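Local coordinates for putative oxidoreductase yhhX (Escherichia coli K-12, PDB 3F4L) that probably acts as an NAD(P)-dependent oxidoreductase of the Gfo/Idh/MocA family, possibly a scyllo-inositol dehydrogenase using NADP+, at the interface of chains A and B. Sequence-based numbering; all coordinates share one arbitrary frame. Chains: chain A/B, Putative oxidoreductase yhhX.

Contact 1: the interface of chains A and B. Residues chain A 148, 150, 196, 211, 213, 220, 222, 224; chain B 148, 150, 196, 211, 213, 220, 222, 224.
Little carbon lies at the heart of this sheet-to-sheet contact: A:Ile222 and B:Ile222 each carry CG1 anti to the carbonyl carbon. A beta-branched residue suits a strand, and each CD1 is a small apolar patch beside charged tips, A:Ile222 CD1 standing 3.6 Å from B:Glu211 OE1 and B:Ile222 CD1 near A:Lys224 NZ. Around them the carboxylates of Glu211 carry the contact. Each Glu211 side chain runs straight out, CG anti to the backbone N (chi1 -178° in A), and OE1 accepts two ammonium groups from above the carboxylate plane: A:Glu211 OE1 takes B:Lys220 NZ at 2.5 Å, crossing at about a right angle, and A:Lys224 NZ of its own chain at 2.9 Å. OE2 of both Glu211 share a water. Beside them the Gln213 amides meet tip to tip, planes 78° apart; B:Gln213 OE1 faces A:Glu211 OE2 at 2.9 Å and also A:Gln213 OE1, a clash of acceptors as modelled; turning the B:Gln213 amide over would present NE2 to both. Farther out, B:Lys220, bent at chi3, also bonds A:Asp196 OD2 at 2.7 Å, while B:Lys224 NZ reaches the syn lone pair of A:Glu148 OE2 at 2.8 Å. The two Glu150 are bridged by water, which may ease their like charges. Long, flexible lysines can span facing strands, so this two-fold charge network would tie together the sheets of the two chains, if the pair is the biological dimer.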
loop_
_atom_site.group_PDB
_atom_site.type_symbol
_atom_site.label_atom_id
_atom_site.label_comp_id
_atom_site.label_asym_id
_atom_site.label_seq_id
_atom_site.Cartn_x
_atom_site.Cartn_y
_atom_site.Cartn_z
ATOM N N GLU A 148 10.113 4.866 2.145
ATOM C CA GLU A 148 8.783 4.704 1.592
ATOM C C GLU A 148 7.904 5.944 1.712
ATOM O O GLU A 148 7.910 6.640 2.725
ATOM C CB GLU A 148 8.072 3.501 2.226
ATOM C CG GLU A 148 6.803 3.098 1.469
ATOM C CD GLU A 148 6.538 1.595 1.486
ATOM O OE1 GLU A 148 7.486 0.822 1.233
ATOM O OE2 GLU A 148 5.381 1.188 1.729
ATOM N N GLU A 150 3.830 7.148 0.601
ATOM C CA GLU A 150 2.548 6.643 0.150
ATOM C C GLU A 150 1.591 7.824 0.034
ATOM O O GLU A 150 1.409 8.579 0.987
ATOM C CB GLU A 150 2.015 5.615 1.148
ATOM C CG GLU A 150 0.885 4.732 0.627
ATOM C CD GLU A 150 0.521 3.615 1.609
ATOM O OE1 GLU A 150 1.435 2.914 2.096
ATOM O OE2 GLU A 150 -0.684 3.432 1.890
ATOM N N ASP A 196 -1.057 -1.194 -11.312
ATOM C CA ASP A 196 -2.267 -1.916 -10.926
ATOM C C ASP A 196 -3.372 -0.931 -11.307
ATOM O O ASP A 196 -3.595 0.057 -10.607
ATOM C CB ASP A 196 -2.327 -2.182 -9.416
ATOM C CG ASP A 196 -3.736 -2.528 -8.940
ATOM O OD1 ASP A 196 -4.456 -3.245 -9.675
ATOM O OD2 ASP A 196 -4.129 -2.092 -7.831
ATOM N N GLU A 211 -2.942 2.067 -8.635
ATOM C CA GLU A 211 -1.845 2.155 -7.691
ATOM C C GLU A 211 -0.581 2.055 -8.528
ATOM O O GLU A 211 -0.357 1.060 -9.215
ATOM C CB GLU A 211 -1.859 1.019 -6.667
ATOM C CG GLU A 211 -0.711 1.155 -5.659
ATOM C CD GLU A 211 -0.679 0.055 -4.614
ATOM O OE1 GLU A 211 -1.762 -0.395 -4.173
ATOM O OE2 GLU A 211 0.440 -0.346 -4.214
ATOM N N GLN A 213 3.580 2.320 -8.402
ATOM C CA GLN A 213 4.707 2.246 -7.488
ATOM C C GLN A 213 5.952 2.651 -8.248
ATOM O O GLN A 213 6.340 1.997 -9.219
ATOM C CB GLN A 213 4.853 0.828 -6.945
ATOM C CG GLN A 213 3.607 0.355 -6.205
ATOM C CD GLN A 213 3.801 -0.958 -5.473
ATOM O OE1 GLN A 213 2.924 -1.389 -4.723
ATOM N NE2 GLN A 213 4.945 -1.602 -5.684
ATOM N N LYS A 220 10.747 3.390 -2.403
ATOM C CA LYS A 220 9.514 3.117 -3.134
ATOM C C LYS A 220 8.449 4.157 -2.782
ATOM O O LYS A 220 8.145 4.384 -1.604
ATOM C CB LYS A 220 8.971 1.706 -2.837
ATOM C CG LYS A 220 7.739 1.344 -3.690
ATOM C CD LYS A 220 7.200 -0.065 -3.458
ATOM C CE LYS A 220 6.432 -0.191 -2.158
ATOM N NZ LYS A 220 5.921 -1.587 -1.963
ATOM N N ILE A 222 4.550 5.190 -3.467
ATOM C CA ILE A 222 3.261 4.660 -3.886
ATOM C C ILE A 222 2.214 5.756 -4.093
ATOM O O ILE A 222 2.024 6.622 -3.241
ATOM C CB ILE A 222 2.753 3.659 -2.834
ATOM C CG1 ILE A 222 3.679 2.434 -2.814
ATOM C CG2 ILE A 222 1.318 3.260 -3.130
ATOM C CD1 ILE A 222 3.356 1.425 -1.715
ATOM N N LYS A 224 -1.842 6.123 -5.188
ATOM C CA LYS A 224 -3.032 5.351 -5.476
ATOM C C LYS A 224 -4.333 6.071 -5.192
ATOM O O LYS A 224 -4.400 6.972 -4.353
ATOM C CB LYS A 224 -2.988 4.027 -4.710
ATOM C CG LYS A 224 -2.823 4.182 -3.211
ATOM C CD LYS A 224 -2.506 2.851 -2.535
ATOM C CE LYS A 224 -3.675 1.881 -2.610
ATOM N NZ LYS A 224 -3.342 0.576 -1.967
ATOM N N GLU B 148 -10.552 -4.783 -1.827
ATOM C CA GLU B 148 -9.178 -4.648 -1.358
ATOM C C GLU B 148 -8.994 -5.039 0.110
ATOM O O GLU B 148 -9.831 -4.745 0.976
ATOM C CB GLU B 148 -8.649 -3.217 -1.612
ATOM C CG GLU B 148 -7.105 -3.110 -1.531
ATOM C CD GLU B 148 -6.521 -1.927 -2.305
ATOM O OE1 GLU B 148 -6.853 -1.755 -3.502
ATOM O OE2 GLU B 148 -5.713 -1.171 -1.720
ATOM N N GLU B 150 -5.652 -5.292 2.978
ATOM C CA GLU B 150 -4.263 -4.943 3.239
ATOM C C GLU B 150 -3.873 -5.444 4.634
ATOM O O GLU B 150 -4.548 -5.155 5.619
ATOM C CB GLU B 150 -4.071 -3.424 3.139
ATOM C CG GLU B 150 -2.612 -2.962 3.108
ATOM C CD GLU B 150 -2.472 -1.468 2.807
ATOM O OE1 GLU B 150 -3.085 -0.994 1.826
ATOM O OE2 GLU B 150 -1.745 -0.764 3.549
ATOM N N ASP B 196 7.617 -6.933 -4.537
ATOM C CA ASP B 196 8.511 -5.839 -4.187
ATOM C C ASP B 196 9.266 -6.410 -2.994
ATOM O O ASP B 196 8.717 -6.535 -1.906
ATOM C CB ASP B 196 7.740 -4.580 -3.770
ATOM C CG ASP B 196 8.604 -3.604 -2.977
ATOM O OD1 ASP B 196 9.822 -3.476 -3.276
ATOM O OD2 ASP B 196 8.063 -2.958 -2.056
ATOM N N GLU B 211 6.495 -6.499 -0.079
ATOM C CA GLU B 211 5.090 -6.200 -0.313
ATOM C C GLU B 211 4.676 -7.131 -1.428
ATOM O O GLU B 211 5.240 -7.094 -2.524
ATOM C CB GLU B 211 4.835 -4.749 -0.755
ATOM C CG GLU B 211 3.320 -4.455 -0.877
ATOM C CD GLU B 211 2.974 -3.007 -1.235
ATOM O OE1 GLU B 211 3.734 -2.088 -0.854
ATOM O OE2 GLU B 211 1.921 -2.786 -1.883
ATOM N N GLN B 213 1.401 -8.425 -3.676
ATOM C CA GLN B 213 0.035 -8.073 -4.049
ATOM C C GLN B 213 -0.567 -9.267 -4.769
ATOM O O GLN B 213 -0.097 -9.652 -5.840
ATOM C CB GLN B 213 0.021 -6.834 -4.959
ATOM C CG GLN B 213 0.475 -5.550 -4.263
ATOM C CD GLN B 213 0.394 -4.312 -5.143
ATOM O OE1 GLN B 213 0.587 -3.195 -4.667
ATOM N NE2 GLN B 213 0.112 -4.501 -6.424
ATOM N N LYS B 220 -7.804 -7.092 -4.895
ATOM C CA LYS B 220 -6.362 -7.094 -4.682
ATOM C C LYS B 220 -6.077 -7.230 -3.188
ATOM O O LYS B 220 -6.545 -6.422 -2.385
ATOM C CB LYS B 220 -5.707 -5.810 -5.199
ATOM C CG LYS B 220 -4.213 -5.804 -4.938
ATOM C CD LYS B 220 -3.490 -4.606 -5.518
ATOM C CE LYS B 220 -3.854 -3.323 -4.798
ATOM N NZ LYS B 220 -3.046 -2.197 -5.358
ATOM N N ILE B 222 -3.195 -7.192 -0.380
ATOM C CA ILE B 222 -1.829 -6.759 -0.121
ATOM C C ILE B 222 -1.295 -7.244 1.218
ATOM O O ILE B 222 -1.958 -7.118 2.256
ATOM C CB ILE B 222 -1.711 -5.226 -0.120
ATOM C CG1 ILE B 222 -2.246 -4.650 -1.429
ATOM C CG2 ILE B 222 -0.253 -4.823 0.059
ATOM C CD1 ILE B 222 -2.374 -3.135 -1.401
ATOM N N LYS B 224 2.289 -6.927 3.489
ATOM C CA LYS B 224 3.585 -6.270 3.565
ATOM C C LYS B 224 4.179 -6.197 4.955
ATOM O O LYS B 224 3.456 -6.182 5.953
ATOM C CB LYS B 224 3.512 -4.863 2.951
ATOM C CG LYS B 224 2.306 -4.039 3.356
ATOM C CD LYS B 224 2.179 -2.787 2.479
ATOM C CE LYS B 224 3.435 -1.927 2.547
ATOM N NZ LYS B 224 3.331 -0.706 1.712
HETATM O O HOH W 1 -2.240 0.957 0.520
HETATM O O HOH W 2 0.311 -0.605 -1.503
#

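Contact 2: the interface of chains A and B. Residues chain A 147, 218-220, 241; chain B 198-200, 203.
The guanidinium of B:Arg198 is the flat group here. One face carries the methyl CD1 of B:Leu200, 4.2 Å above the plane and toward the rim, while the backbone carbonyl of A:Asp218 lies at the edge. A:Val147 O is also in plane there, near NH2, but the N-H points elsewhere and no hydrogen bond forms. The A:Asp218 oxygen is gripped side-on by two nitrogens: NE and NH2 of B:Arg198 are each 2.7 Å from A:Asp218 O, which stays close to the guanidinium plane. NH2 approaches in the carbonyl plane, NE from above it. Arginine suits this place because its planar fork can give two N-H groups to one acceptor; CG takes the crowded position between backbone N and carbonyl carbon (chi1 51°), and bends at chi2 and chi3 turn the fork. B:Leu200 also wedges CD2 against A:Asp218 CB at 3.5 Å and leans CD1 obliquely on A:Val147. The carboxylate of A:Asp218 meets B:Lys203 tip to tip, with NZ 2.7 Å from both OD1 and OD2, a salt bridge. B:Ser199 O steadies the same ammonium group at 2.9 Å from B:Lys203 NZ. A:Lys241, fully extended, sends NZ to B:Leu200 O. The tight turn at A:Asp218, joining strands 209-216 and 219-225, thus docks on the end of strand 192-198 and the following loop in the partner.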
loop_
_atom_site.group_PDB
_atom_site.type_symbol
_atom_site.label_atom_id
_atom_site.label_comp_id
_atom_site.label_asym_id
_atom_site.label_seq_id
_atom_site.Cartn_x
_atom_site.Cartn_y
_atom_site.Cartn_z
ATOM N N VAL A 147 12.648 5.636 2.902
ATOM C CA VAL A 147 12.499 4.348 2.250
ATOM C C VAL A 147 11.113 4.133 1.657
ATOM O O VAL A 147 10.950 3.318 0.756
ATOM C CB VAL A 147 12.847 3.187 3.205
ATOM C CG1 VAL A 147 14.323 3.254 3.555
ATOM C CG2 VAL A 147 11.991 3.256 4.462
ATOM N N ASP A 218 16.503 1.944 -3.550
ATOM C CA ASP A 218 15.832 1.206 -2.492
ATOM C C ASP A 218 14.573 1.917 -2.012
ATOM O O ASP A 218 13.869 1.408 -1.147
ATOM C CB ASP A 218 16.775 1.016 -1.305
ATOM C CG ASP A 218 17.915 0.069 -1.612
ATOM O OD1 ASP A 218 17.646 -1.109 -1.936
ATOM O OD2 ASP A 218 19.083 0.503 -1.528
ATOM N N LEU A 219 14.295 3.097 -2.563
ATOM C CA LEU A 219 13.118 3.857 -2.163
ATOM C C LEU A 219 11.913 3.531 -3.032
ATOM O O LEU A 219 12.043 3.421 -4.249
ATOM C CB LEU A 219 13.387 5.356 -2.270
ATOM C CG LEU A 219 12.113 6.205 -2.279
ATOM C CD1 LEU A 219 11.497 6.221 -0.891
ATOM C CD2 LEU A 219 12.441 7.612 -2.743
ATOM N N LYS A 220 10.747 3.390 -2.403
ATOM C CA LYS A 220 9.514 3.117 -3.134
ATOM C C LYS A 220 8.449 4.157 -2.782
ATOM O O LYS A 220 8.145 4.384 -1.604
ATOM C CB LYS A 220 8.971 1.706 -2.837
ATOM C CG LYS A 220 7.739 1.344 -3.690
ATOM C CD LYS A 220 7.200 -0.065 -3.458
ATOM C CE LYS A 220 6.432 -0.191 -2.158
ATOM N NZ LYS A 220 5.921 -1.587 -1.963
ATOM N N LYS A 241 14.529 5.858 7.873
ATOM C CA LYS A 241 15.229 4.993 8.816
ATOM C C LYS A 241 15.201 5.494 10.267
ATOM O O LYS A 241 15.363 4.708 11.204
ATOM C CB LYS A 241 16.668 4.774 8.343
ATOM C CG LYS A 241 16.741 3.899 7.091
ATOM C CD LYS A 241 18.171 3.557 6.726
ATOM C CE LYS A 241 18.218 2.528 5.618
ATOM N NZ LYS A 241 19.623 2.160 5.309
ATOM N N ARG B 198 13.053 -6.230 -0.860
ATOM C CA ARG B 198 14.367 -5.620 -0.757
ATOM C C ARG B 198 15.041 -5.662 0.606
ATOM O O ARG B 198 14.415 -5.978 1.625
ATOM C CB ARG B 198 14.334 -4.196 -1.324
ATOM C CG ARG B 198 13.249 -3.289 -0.813
ATOM C CD ARG B 198 12.857 -2.312 -1.927
ATOM N NE ARG B 198 12.601 -0.974 -1.411
ATOM C CZ ARG B 198 11.559 -0.626 -0.661
ATOM N NH1 ARG B 198 10.639 -1.514 -0.329
ATOM N NH2 ARG B 198 11.453 0.620 -0.230
ATOM N N SER B 199 16.341 -5.383 0.598
ATOM C CA SER B 199 17.153 -5.401 1.813
ATOM C C SER B 199 17.566 -3.967 2.130
ATOM O O SER B 199 18.428 -3.394 1.468
ATOM C CB SER B 199 18.383 -6.291 1.591
ATOM O OG SER B 199 19.079 -6.526 2.806
ATOM N N LEU B 200 16.937 -3.391 3.151
ATOM C CA LEU B 200 17.196 -2.008 3.527
ATOM C C LEU B 200 18.166 -1.729 4.671
ATOM O O LEU B 200 18.979 -0.813 4.577
ATOM C CB LEU B 200 15.871 -1.322 3.846
ATOM C CG LEU B 200 14.863 -1.346 2.696
ATOM C CD1 LEU B 200 13.569 -0.695 3.138
ATOM C CD2 LEU B 200 15.465 -0.636 1.486
ATOM N N LYS B 203 22.771 -4.485 3.837
ATOM C CA LYS B 203 22.923 -5.031 2.496
ATOM C C LYS B 203 23.564 -6.421 2.379
ATOM O O LYS B 203 23.636 -6.976 1.286
ATOM C CB LYS B 203 23.689 -4.029 1.633
ATOM C CG LYS B 203 22.950 -2.719 1.429
ATOM C CD LYS B 203 21.770 -2.915 0.489
ATOM C CE LYS B 203 20.936 -1.649 0.347
ATOM N NZ LYS B 203 19.785 -1.893 -0.563
#

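Contact 3: the interface of chains A and B. Residues chain A 156, 158, 200, 228-231; chain B 147, 239-244.
A:Tyr156 stands with its ring flanked near the rim of each face by A:Pro158 CD and A:Lys230 CD of its own chain, and points its phenol across the interface. Here the chain B hairpin of strands 236-240 and 243-247, with its turn at B:Lys241 and B:Lys242, packs on the tyrosine and on the chain A loop 228-231. CG is anti to the backbone N (chi1 -177°), which carries A:Tyr156 OH to B:Lys241 O at 2.7 Å; the hydroxyl meets that carbonyl in its plane, on a lone pair, at a C=O...O angle of 134°. Tyrosine suits the place, since a rigid, flanked ring delivers one donor to a turn carbonyl. Next to it A:Leu228 and B:Lys241 lie side by side, pointing the same way, with A:Leu228 CD1 4.0 Å from B:Lys241 CG, so the lysine's aliphatic part serves as an apolar surface. On the other flank A:Val229 crosses B:His239 obliquely, its CG1 3.8 Å from the imidazole CE1. A:Ile231 lays CG1 against B:Ser244 CB at 3.7 Å. Serine is short enough for its hydroxyl to face the backbone N-H groups of A:Lys230 and A:Ile231, which bond it weakly; B:Ser244 OG also pairs with B:His239 ND1 at 2.5 Å, probably fixing the ring's rotation. Water 4, in the ring plane, joins NE2 to A:Ile231 O. Water 3 bridges B:Gly240 O, B:Ser244 OG and A:Lys230 N, and its oxygen lies 2.7 Å from A:Leu228 O.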
loop_
_atom_site.group_PDB
_atom_site.type_symbol
_atom_site.label_atom_id
_atom_site.label_comp_id
_atom_site.label_asym_id
_atom_site.label_seq_id
_atom_site.Cartn_x
_atom_site.Cartn_y
_atom_site.Cartn_z
ATOM N N TYR A 156 -15.475 8.012 -1.952
ATOM C CA TYR A 156 -16.439 6.943 -1.750
ATOM C C TYR A 156 -17.622 7.397 -2.594
ATOM O O TYR A 156 -18.501 8.121 -2.115
ATOM C CB TYR A 156 -16.893 6.746 -0.299
ATOM C CG TYR A 156 -17.845 5.559 -0.242
ATOM C CD1 TYR A 156 -17.373 4.255 -0.443
ATOM C CD2 TYR A 156 -19.223 5.748 -0.122
ATOM C CE1 TYR A 156 -18.253 3.169 -0.536
ATOM C CE2 TYR A 156 -20.114 4.671 -0.208
ATOM C CZ TYR A 156 -19.621 3.386 -0.417
ATOM O OH TYR A 156 -20.495 2.327 -0.500
ATOM N N PRO A 158 -19.668 5.116 -4.941
ATOM C CA PRO A 158 -20.005 3.799 -5.485
ATOM C C PRO A 158 -20.783 3.742 -6.797
ATOM O O PRO A 158 -20.730 2.727 -7.496
ATOM C CB PRO A 158 -20.766 3.142 -4.334
ATOM C CG PRO A 158 -21.451 4.298 -3.697
ATOM C CD PRO A 158 -20.357 5.339 -3.656
ATOM N N LEU A 200 -13.543 -0.956 -11.290
ATOM C CA LEU A 200 -14.374 -1.683 -10.334
ATOM C C LEU A 200 -15.869 -1.385 -10.275
ATOM O O LEU A 200 -16.679 -2.299 -10.164
ATOM C CB LEU A 200 -13.805 -1.486 -8.926
ATOM C CG LEU A 200 -12.392 -1.999 -8.644
ATOM C CD1 LEU A 200 -11.968 -1.544 -7.249
ATOM C CD2 LEU A 200 -12.352 -3.511 -8.748
ATOM N N LEU A 228 -13.758 3.731 -4.023
ATOM C CA LEU A 228 -14.450 2.859 -3.076
ATOM C C LEU A 228 -13.726 2.766 -1.734
ATOM O O LEU A 228 -13.310 1.692 -1.318
ATOM C CB LEU A 228 -14.611 1.465 -3.691
ATOM C CG LEU A 228 -15.486 1.404 -4.947
ATOM C CD1 LEU A 228 -15.395 0.018 -5.567
ATOM C CD2 LEU A 228 -16.938 1.750 -4.578
ATOM N N VAL A 229 -13.591 3.907 -1.068
ATOM C CA VAL A 229 -12.913 3.979 0.219
ATOM C C VAL A 229 -13.822 4.712 1.203
ATOM O O VAL A 229 -13.857 5.938 1.241
ATOM C CB VAL A 229 -11.552 4.720 0.079
ATOM C CG1 VAL A 229 -10.894 4.927 1.443
ATOM C CG2 VAL A 229 -10.638 3.927 -0.833
ATOM N N LYS A 230 -14.564 3.946 1.990
ATOM C CA LYS A 230 -15.484 4.520 2.963
ATOM C C LYS A 230 -14.733 5.153 4.125
ATOM O O LYS A 230 -15.117 6.206 4.618
ATOM C CB LYS A 230 -16.449 3.447 3.463
ATOM C CG LYS A 230 -17.619 4.002 4.261
ATOM C CD LYS A 230 -18.461 4.971 3.419
ATOM C CE LYS A 230 -19.712 5.406 4.179
ATOM N NZ LYS A 230 -20.608 6.292 3.389
ATOM N N ILE A 231 -13.662 4.509 4.574
ATOM C CA ILE A 231 -12.858 5.064 5.661
ATOM C C ILE A 231 -11.505 5.442 5.061
ATOM O O ILE A 231 -10.714 4.569 4.704
ATOM C CB ILE A 231 -12.627 4.046 6.792
ATOM C CG1 ILE A 231 -13.958 3.678 7.457
ATOM C CG2 ILE A 231 -11.678 4.650 7.823
ATOM C CD1 ILE A 231 -13.834 2.549 8.470
ATOM N N VAL B 147 -13.156 -5.500 -2.498
ATOM C CA VAL B 147 -12.253 -5.090 -3.565
ATOM C C VAL B 147 -10.790 -4.918 -3.129
ATOM O O VAL B 147 -9.883 -4.900 -3.966
ATOM C CB VAL B 147 -12.746 -3.794 -4.229
ATOM C CG1 VAL B 147 -14.141 -4.025 -4.829
ATOM C CG2 VAL B 147 -12.773 -2.661 -3.217
ATOM N N HIS B 239 -11.625 -3.079 2.271
ATOM C CA HIS B 239 -12.513 -2.191 1.542
ATOM C C HIS B 239 -13.424 -3.006 0.619
ATOM O O HIS B 239 -12.968 -3.897 -0.116
ATOM C CB HIS B 239 -11.718 -1.169 0.718
ATOM C CG HIS B 239 -11.007 -0.142 1.547
ATOM N ND1 HIS B 239 -11.653 0.654 2.470
ATOM C CD2 HIS B 239 -9.704 0.221 1.587
ATOM C CE1 HIS B 239 -10.779 1.458 3.043
ATOM N NE2 HIS B 239 -9.588 1.217 2.525
ATOM N N GLY B 240 -14.715 -2.703 0.699
ATOM C CA GLY B 240 -15.719 -3.361 -0.114
ATOM C C GLY B 240 -16.560 -2.273 -0.758
ATOM O O GLY B 240 -16.439 -1.098 -0.405
ATOM N N LYS B 241 -17.422 -2.649 -1.692
ATOM C CA LYS B 241 -18.255 -1.674 -2.381
ATOM C C LYS B 241 -19.241 -0.932 -1.492
ATOM O O LYS B 241 -19.679 0.169 -1.839
ATOM C CB LYS B 241 -19.010 -2.352 -3.525
ATOM C CG LYS B 241 -18.101 -2.753 -4.660
ATOM C CD LYS B 241 -18.867 -3.362 -5.815
ATOM C CE LYS B 241 -17.924 -3.557 -6.994
ATOM N NZ LYS B 241 -18.569 -4.305 -8.098
ATOM N N LYS B 242 -19.572 -1.523 -0.347
ATOM C CA LYS B 242 -20.527 -0.922 0.571
ATOM C C LYS B 242 -19.895 -0.344 1.834
ATOM O O LYS B 242 -20.560 0.364 2.588
ATOM C CB LYS B 242 -21.590 -1.953 0.969
ATOM C CG LYS B 242 -22.290 -2.631 -0.205
ATOM C CD LYS B 242 -23.328 -3.644 0.294
ATOM C CE LYS B 242 -23.789 -4.598 -0.806
ATOM N NZ LYS B 242 -24.464 -3.900 -1.933
ATOM N N GLY B 243 -18.621 -0.636 2.077
ATOM C CA GLY B 243 -18.003 -0.099 3.273
ATOM C C GLY B 243 -16.587 -0.553 3.556
ATOM O O GLY B 243 -16.008 -1.345 2.813
ATOM N N SER B 244 -16.044 -0.048 4.657
ATOM C CA SER B 244 -14.682 -0.353 5.066
ATOM C C SER B 244 -14.599 -0.881 6.490
ATOM O O SER B 244 -15.455 -0.590 7.326
ATOM C CB SER B 244 -13.816 0.905 4.976
ATOM O OG SER B 244 -13.724 1.389 3.650
HETATM O O HOH W 3 -14.882 1.361 0.835
HETATM O O HOH W 4 -8.382 3.309 4.486
#

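Contacts 1 and 2 lie about 15 Å apart between the centres of their C-alpha atoms and share A:Lys220; contacts 1 and 3 are about 17 Å apart, and contacts 2 and 3 about 31 Å. Contact 1 therefore sits between the others, near the two-fold axis. Strands 146-152, 192-198 and 219-225 furnish residues to both contacts 1 and 2, so a charged centre and a turn-docking edge are built on the facing strands of the two chains. Contact 3 shares Val147, Leu200 and Lys241 with contact 2, with the chains exchanged, so these pairs are two-fold twins. Such symmetric use is consistent with a dimer, although the crystal alone does not prove it.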